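Local coordinates for protein predicted component of a thermophile-specific DNA repair system, contains a RAMP domain (Methanopyrus kandleri, PDB 4N0L) that binds CRISPR RNA as the Csm3 RAMP subunit of the type III-A antiviral system, and is probably also an endonuclease, at the zinc ion site. Coordinates in Å, arbitrary orientation; residue numbers count along the deposited sequence, not the author numbering.

The zinc ion site. Residues 77, 86-88, 90, 109, 115, 117-118. With ZN (zinc ion), chain B.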
ATOM      1  N   PHE A  77       2.445  -5.985 -19.550  1.00 31.46           N
ATOM      2  CA  PHE A  77       2.131  -5.791 -18.138  1.00 32.24           C
ATOM      3  C   PHE A  77       0.725  -5.230 -17.909  1.00 27.43           C
ATOM      4  O   PHE A  77       0.026  -5.661 -16.994  1.00 23.09           O
ATOM      5  CB  PHE A  77       3.170  -4.872 -17.491  1.00 31.69           C
ATOM      6  CG  PHE A  77       3.028  -4.752 -16.000  1.00 29.44           C
ATOM      7  CD1 PHE A  77       3.374  -5.809 -15.173  1.00 28.65           C
ATOM      8  CD2 PHE A  77       2.552  -3.584 -15.426  1.00 28.49           C
ATOM      9  CE1 PHE A  77       3.245  -5.705 -13.799  1.00 33.30           C
ATOM     10  CE2 PHE A  77       2.425  -3.472 -14.054  1.00 28.61           C
ATOM     11  CZ  PHE A  77       2.770  -4.533 -13.239  1.00 31.33           C
ATOM     12  N   HIS A  86      -2.686  -2.298 -13.600  1.00 33.40           N
ATOM     13  CA  HIS A  86      -2.488  -3.714 -13.881  1.00 30.87           C
ATOM     14  C   HIS A  86      -3.388  -4.532 -12.975  1.00 29.83           C
ATOM     15  O   HIS A  86      -3.371  -4.360 -11.755  1.00 27.74           O
ATOM     16  CB  HIS A  86      -1.028  -4.131 -13.683  1.00 29.02           C
ATOM     17  CG  HIS A  86      -0.847  -5.600 -13.427  1.00 29.74           C
ATOM     18  ND1 HIS A  86      -0.533  -6.494 -14.426  1.00 28.89           N
ATOM     19  CD2 HIS A  86      -0.924  -6.325 -12.283  1.00 28.95           C
ATOM     20  CE1 HIS A  86      -0.433  -7.710 -13.912  1.00 25.96           C
ATOM     21  NE2 HIS A  86      -0.665  -7.632 -12.615  1.00 26.00           N
ATOM     22  N   GLU A  87      -4.187  -5.407 -13.571  1.00 25.80           N
ATOM     23  CA  GLU A  87      -5.007  -6.326 -12.797  1.00 22.51           C
ATOM     24  C   GLU A  87      -4.978  -7.719 -13.410  1.00 28.22           C
ATOM     25  O   GLU A  87      -5.301  -7.894 -14.585  1.00 31.72           O
ATOM     26  CB  GLU A  87      -6.445  -5.815 -12.702  1.00 24.84           C
ATOM     27  CG  GLU A  87      -6.609  -4.584 -11.830  1.00 31.75           C
ATOM     28  CD  GLU A  87      -8.022  -4.044 -11.849  1.00 38.85           C
ATOM     29  OE1 GLU A  87      -8.449  -3.527 -12.902  1.00 42.85           O
ATOM     30  OE2 GLU A  87      -8.708  -4.137 -10.809  1.00 40.56           O
ATOM     31  N   CYS A  88      -4.583  -8.707 -12.614  1.00 27.79           N
ATOM     32  CA  CYS A  88      -4.596 -10.095 -13.061  1.00 26.81           C
ATOM     33  C   CYS A  88      -5.209 -10.971 -11.978  1.00 29.61           C
ATOM     34  O   CYS A  88      -5.430 -10.517 -10.854  1.00 26.09           O
ATOM     35  CB  CYS A  88      -3.188 -10.581 -13.405  1.00 20.64           C
ATOM     36  SG  CYS A  88      -2.160 -10.971 -11.972  1.00 32.19           S
ATOM     37  N   PHE A  90      -3.845 -13.960 -11.070  1.00 28.65           N
ATOM     38  CA  PHE A  90      -2.814 -14.816 -10.493  1.00 30.05           C
ATOM     39  C   PHE A  90      -2.530 -14.388  -9.054  1.00 37.26           C
ATOM     40  O   PHE A  90      -1.422 -13.951  -8.733  1.00 35.62           O
ATOM     41  CB  PHE A  90      -1.530 -14.756 -11.322  1.00 29.52           C
ATOM     42  CG  PHE A  90      -1.669 -15.330 -12.704  1.00 37.87           C
ATOM     43  CD1 PHE A  90      -1.559 -16.696 -12.918  1.00 41.24           C
ATOM     44  CD2 PHE A  90      -1.901 -14.502 -13.792  1.00 39.93           C
ATOM     45  CE1 PHE A  90      -1.682 -17.226 -14.192  1.00 39.62           C
ATOM     46  CE2 PHE A  90      -2.028 -15.027 -15.070  1.00 39.48           C
ATOM     47  CZ  PHE A  90      -1.917 -16.389 -15.270  1.00 37.76           C
ATOM     48  N   TRP A 109       5.583 -11.132 -14.781  1.00 32.05           N
ATOM     49  CA  TRP A 109       5.300 -10.357 -13.576  1.00 31.35           C
ATOM     50  C   TRP A 109       4.943 -11.272 -12.412  1.00 33.49           C
ATOM     51  O   TRP A 109       4.463 -10.815 -11.375  1.00 32.81           O
ATOM     52  CB  TRP A 109       4.162  -9.365 -13.820  1.00 28.89           C
ATOM     53  CG  TRP A 109       2.845 -10.020 -14.098  1.00 29.81           C
ATOM     54  CD1 TRP A 109       1.928 -10.439 -13.178  1.00 29.50           C
ATOM     55  CD2 TRP A 109       2.290 -10.321 -15.384  1.00 28.97           C
ATOM     56  NE1 TRP A 109       0.840 -10.990 -13.811  1.00 32.18           N
ATOM     57  CE2 TRP A 109       1.038 -10.929 -15.165  1.00 27.14           C
ATOM     58  CE3 TRP A 109       2.733 -10.140 -16.698  1.00 31.24           C
ATOM     59  CZ2 TRP A 109       0.222 -11.354 -16.212  1.00 26.78           C
ATOM     60  CZ3 TRP A 109       1.921 -10.564 -17.735  1.00 27.27           C
ATOM     61  CH2 TRP A 109       0.681 -11.164 -17.486  1.00 26.21           C
ATOM     62  N   CYS A 115       1.109 -12.987  -8.312  1.00 34.49           N
ATOM     63  CA  CYS A 115       1.395 -11.590  -8.607  1.00 31.09           C
ATOM     64  C   CYS A 115       1.398 -10.754  -7.331  1.00 31.13           C
ATOM     65  O   CYS A 115       0.370 -10.631  -6.668  1.00 28.19           O
ATOM     66  CB  CYS A 115       0.371 -11.031  -9.597  1.00 32.58           C
ATOM     67  SG  CYS A 115       0.706  -9.342 -10.166  1.00 28.59           S
ATOM     68  N   VAL A 117       1.679  -7.464  -6.974  1.00 19.57           N
ATOM     69  CA  VAL A 117       0.806  -6.305  -7.129  1.00 19.28           C
ATOM     70  C   VAL A 117      -0.636  -6.612  -6.742  1.00 21.14           C
ATOM     71  O   VAL A 117      -1.207  -5.972  -5.860  1.00 24.56           O
ATOM     72  CB  VAL A 117       0.817  -5.780  -8.576  1.00 22.05           C
ATOM     73  CG1 VAL A 117      -0.164  -4.623  -8.729  1.00 22.20           C
ATOM     74  CG2 VAL A 117       2.221  -5.352  -8.976  1.00 18.42           C
ATOM     75  N   CYS A 118      -1.214  -7.605  -7.406  1.00 21.04           N
ATOM     76  CA  CYS A 118      -2.629  -7.918  -7.247  1.00 20.82           C
ATOM     77  C   CYS A 118      -2.948  -8.642  -5.933  1.00 23.05           C
ATOM     78  O   CYS A 118      -3.999  -8.407  -5.339  1.00 21.45           O
ATOM     79  CB  CYS A 118      -3.117  -8.738  -8.446  1.00 14.86           C
ATOM     80  SG  CYS A 118      -3.121  -7.813 -10.016  1.00 27.54           S
TER
HETATM   81 ZN    ZN B 401      -1.350  -8.849 -11.121  1.00 30.64          ZN
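A zinc site of three cysteines and one histidine joins the loop bearing His86 and Cys88 to the CPVC motif, whose Cys115 precedes helix 116-121 and whose Cys118 sits within it. The metal is nearly tetrahedral: His86 NE2 lies 2.0 Å from ZN, Cys115 SG 2.3 Å, Cys118 SG 2.3 Å and Cys88 SG 2.4 Å. The angles at zinc run from 97° between His86 NE2 and Cys115 SG to 125° between the two CPVC sulfurs. The packed side is built around the imidazole. His86 CG is anti to its backbone N (chi1 157°), and ND1 gives a nearly straight, in-plane hydrogen bond of 2.8 Å to the carbonyl O of Phe77, in the last turn of helix 74-78. This fixes the rotation of the ring and may make NE2 a better donor to the metal. The same ND1 sits 3.8 Å above the Phe77 ring, over its centre, while His86 CE1 lies 3.5 Å above the Trp109 plane, toward the rim. Trp109 also meets CB of Cys115 at its edge, and its NE1 makes a weak hydrogen bond to Cys88 SG. The Phe90 ring turns an edge to that sulfur. A further bond crosses between the two stretches: the backbone N of Cys88 donates to Cys118 SG at 3.1 Å, probably easing the negative charge on the thiolate. On the looser side Glu87 extends its carboxylate away from the metal and takes no part in coordination. With four protein ligands in near-tetrahedral array, the zinc most likely holds these loops and helix 116-121 together rather than taking part in catalysis, stabilising this part of the crRNA-binding protein.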